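Local coordinates for unique short US2 glycoprotein (Human herpesvirus 5, PDB 1IM3) that redirects newly made MHC class I heavy chains to the cytosol for proteasomal destruction, hiding infected cells from cytotoxic T lymphocytes, at residues 43-51 / 63-73. Numbering follows the deposited sequence.
Sequences ENLYVHADD and NVRNLDVMPIF
D51, L45 and L67 carry this contact, made where the chain of the immunoglobulin-like lumenal domain crosses from strand 42-44 of one sheet to strand 52-55 of the other. At the polar end, the carboxylate of D51 divides its oxygens between backbone and side chain of R65. OD1 receives the amide N of R65 at 2.8 Å, from well above the carboxylate plane, while OD2 takes NH2 of R65 on its anti side, tilted out of that plane, also at 2.8 Å, in a salt bridge; NE adds a weak bond to OD2. The bend of the arginine at chi3 (-77°) turns the guanidinium back to D51, the two planes standing 47° apart, and N63 ND2 lies above one guanidinium face, toward its rim. Beside this grip the backbone pairs, N63 N to D51 O at 2.7 Å. Farther along, the contact is apolar: the L67 CD2 methyl sits against the L45 branch, almost equally far from CB (4.0 Å) and both methyls, and L67 CD1 lies 3.6 Å from Y46 O. V47 CG1 meets V64 CG2 at 4.0 Å, and L45 CD1 reaches F73 CE1 obliquely. L45 also touches A36 of strand 30-37, and L67 touches L17 of strand 16-25, so the pair spans both sheets. Three N-H groups of R65, one weakly bound, thus grip the carboxylate, its charge probably balanced by the guanidinium; side chain and backbone of D51 together tie the crossing chain to strand 59-68, while aliphatic side chains pack between the sheets.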
# COMPACT_ATOMS: atom_id res chain seq x y z
N GLU D 43 10.91 -7.01 16.00
CA GLU D 43 9.58 -7.34 15.54
C GLU D 43 8.57 -6.76 16.50
O GLU D 43 8.88 -6.44 17.64
CB GLU D 43 9.38 -8.85 15.43
CG GLU D 43 9.72 -9.61 16.68
CD GLU D 43 9.32 -11.07 16.58
OE1 GLU D 43 10.02 -11.92 17.16
OE2 GLU D 43 8.30 -11.35 15.92
N ASN D 44 7.36 -6.62 16.00
CA ASN D 44 6.29 -6.07 16.80
C ASN D 44 5.86 -7.02 17.90
O ASN D 44 5.90 -8.24 17.73
CB ASN D 44 5.12 -5.73 15.88
CG ASN D 44 5.38 -4.48 15.06
OD1 ASN D 44 6.21 -3.65 15.42
ND2 ASN D 44 4.66 -4.33 13.96
N LEU D 45 5.49 -6.45 19.04
CA LEU D 45 5.00 -7.22 20.16
C LEU D 45 3.52 -6.92 20.24
O LEU D 45 3.06 -5.85 19.88
CB LEU D 45 5.65 -6.79 21.44
CG LEU D 45 7.13 -7.15 21.56
CD1 LEU D 45 7.74 -6.50 22.81
CD2 LEU D 45 7.29 -8.69 21.62
N TYR D 46 2.79 -7.91 20.73
CA TYR D 46 1.35 -7.79 20.92
C TYR D 46 0.96 -8.01 22.36
O TYR D 46 1.25 -9.08 22.92
CB TYR D 46 0.65 -8.81 20.08
CG TYR D 46 1.07 -8.59 18.69
CD1 TYR D 46 0.48 -7.60 17.90
CD2 TYR D 46 2.13 -9.33 18.15
CE1 TYR D 46 0.91 -7.37 16.62
CE2 TYR D 46 2.58 -9.09 16.85
CZ TYR D 46 1.96 -8.12 16.10
OH TYR D 46 2.42 -7.93 14.81
N VAL D 47 0.33 -6.99 22.94
CA VAL D 47 -0.11 -7.03 24.31
C VAL D 47 -1.63 -7.06 24.45
O VAL D 47 -2.34 -6.44 23.66
CB VAL D 47 0.44 -5.84 25.09
CG1 VAL D 47 1.89 -5.69 24.78
CG2 VAL D 47 -0.35 -4.58 24.79
N HIS D 48 -2.10 -7.79 25.45
CA HIS D 48 -3.52 -7.92 25.73
C HIS D 48 -4.04 -6.54 26.16
O HIS D 48 -3.29 -5.77 26.77
CB HIS D 48 -3.72 -8.97 26.82
CG HIS D 48 -5.15 -9.32 27.06
ND1 HIS D 48 -6.00 -8.52 27.81
CD2 HIS D 48 -5.90 -10.36 26.63
CE1 HIS D 48 -7.20 -9.06 27.82
NE2 HIS D 48 -7.17 -10.18 27.12
N ALA D 49 -5.29 -6.23 25.84
CA ALA D 49 -5.85 -4.91 26.17
C ALA D 49 -5.84 -4.62 27.67
O ALA D 49 -5.77 -3.46 28.08
CB ALA D 49 -7.29 -4.77 25.60
N ASP D 50 -5.89 -5.66 28.50
CA ASP D 50 -5.91 -5.44 29.94
C ASP D 50 -4.60 -4.82 30.44
O ASP D 50 -4.54 -4.27 31.54
CB ASP D 50 -6.14 -6.75 30.71
CG ASP D 50 -7.55 -7.29 30.57
OD1 ASP D 50 -8.44 -6.60 30.00
OD2 ASP D 50 -7.75 -8.42 31.06
N ASP D 51 -3.53 -4.94 29.65
CA ASP D 51 -2.26 -4.39 30.06
C ASP D 51 -2.03 -2.95 29.61
O ASP D 51 -0.92 -2.41 29.76
CB ASP D 51 -1.11 -5.25 29.55
CG ASP D 51 -1.07 -6.63 30.20
OD1 ASP D 51 -0.17 -7.41 29.85
OD2 ASP D 51 -1.92 -6.95 31.06
N ASN D 63 0.92 -1.93 31.72
CA ASN D 63 1.33 -2.88 32.74
C ASN D 63 1.40 -4.25 32.06
O ASN D 63 0.65 -5.17 32.38
CB ASN D 63 0.30 -2.90 33.86
CG ASN D 63 0.73 -3.79 35.03
OD1 ASN D 63 1.93 -3.99 35.24
ND2 ASN D 63 -0.23 -4.31 35.79
N VAL D 64 2.31 -4.35 31.11
CA VAL D 64 2.51 -5.57 30.35
C VAL D 64 2.98 -6.70 31.26
O VAL D 64 4.00 -6.56 31.93
CB VAL D 64 3.53 -5.33 29.23
CG1 VAL D 64 3.78 -6.63 28.46
CG2 VAL D 64 3.01 -4.25 28.29
N ARG D 65 2.25 -7.80 31.28
CA ARG D 65 2.60 -8.91 32.15
C ARG D 65 2.73 -10.23 31.39
O ARG D 65 1.90 -10.57 30.55
CB ARG D 65 1.56 -9.03 33.29
CG ARG D 65 1.50 -7.82 34.22
CD ARG D 65 0.16 -7.70 34.93
NE ARG D 65 -0.88 -7.16 34.07
CZ ARG D 65 -2.13 -6.93 34.47
NH1 ARG D 65 -2.48 -7.19 35.72
NH2 ARG D 65 -3.02 -6.43 33.61
N ASN D 66 3.84 -10.92 31.67
CA ASN D 66 4.17 -12.24 31.11
C ASN D 66 4.23 -12.37 29.62
O ASN D 66 3.76 -13.35 29.06
CB ASN D 66 3.21 -13.27 31.63
CG ASN D 66 3.51 -13.65 33.03
OD1 ASN D 66 4.49 -14.35 33.30
ND2 ASN D 66 2.68 -13.17 33.97
N LEU D 67 4.81 -11.39 28.97
CA LEU D 67 4.89 -11.42 27.53
C LEU D 67 6.09 -12.24 27.10
O LEU D 67 7.23 -11.88 27.39
CB LEU D 67 4.97 -9.98 27.00
CG LEU D 67 4.98 -9.94 25.48
CD1 LEU D 67 3.74 -10.66 24.94
CD2 LEU D 67 5.01 -8.51 25.04
N ASP D 68 5.84 -13.34 26.41
CA ASP D 68 6.95 -14.18 25.96
C ASP D 68 7.81 -13.41 24.97
O ASP D 68 7.32 -12.92 23.97
CB ASP D 68 6.46 -15.46 25.27
CG ASP D 68 5.78 -16.43 26.21
OD1 ASP D 68 6.04 -16.40 27.43
OD2 ASP D 68 4.97 -17.24 25.71
N VAL D 69 9.08 -13.27 25.28
CA VAL D 69 9.96 -12.63 24.33
C VAL D 69 11.04 -13.64 24.12
O VAL D 69 11.41 -14.39 25.02
CB VAL D 69 10.62 -11.35 24.83
CG1 VAL D 69 9.57 -10.24 24.95
CG2 VAL D 69 11.35 -11.62 26.13
N MET D 70 11.53 -13.67 22.92
CA MET D 70 12.60 -14.58 22.61
C MET D 70 13.84 -14.27 23.44
O MET D 70 14.00 -13.17 23.97
CB MET D 70 12.92 -14.47 21.13
CG MET D 70 11.78 -14.91 20.25
SD MET D 70 12.30 -14.76 18.55
CE MET D 70 12.89 -16.40 18.25
N PRO D 71 14.74 -15.26 23.56
CA PRO D 71 15.99 -15.13 24.33
C PRO D 71 16.84 -13.99 23.78
O PRO D 71 17.54 -13.29 24.52
CB PRO D 71 16.66 -16.48 24.13
CG PRO D 71 15.49 -17.41 23.99
CD PRO D 71 14.57 -16.64 23.08
N ILE D 72 16.76 -13.80 22.47
CA ILE D 72 17.52 -12.75 21.79
C ILE D 72 17.09 -11.35 22.23
O ILE D 72 17.69 -10.36 21.83
CB ILE D 72 17.30 -12.81 20.29
CG1 ILE D 72 17.16 -14.26 19.84
CG2 ILE D 72 18.44 -12.14 19.57
CD1 ILE D 72 16.64 -14.40 18.42
N PHE D 73 16.03 -11.25 23.02
CA PHE D 73 15.56 -9.95 23.43
C PHE D 73 16.62 -9.08 24.07
O PHE D 73 17.34 -9.49 24.98
CB PHE D 73 14.39 -10.05 24.41
CG PHE D 73 13.64 -8.75 24.59
CD1 PHE D 73 12.56 -8.43 23.78
CD2 PHE D 73 14.01 -7.85 25.60
CE1 PHE D 73 11.85 -7.24 23.97
CE2 PHE D 73 13.30 -6.66 25.79
CZ PHE D 73 12.22 -6.36 24.97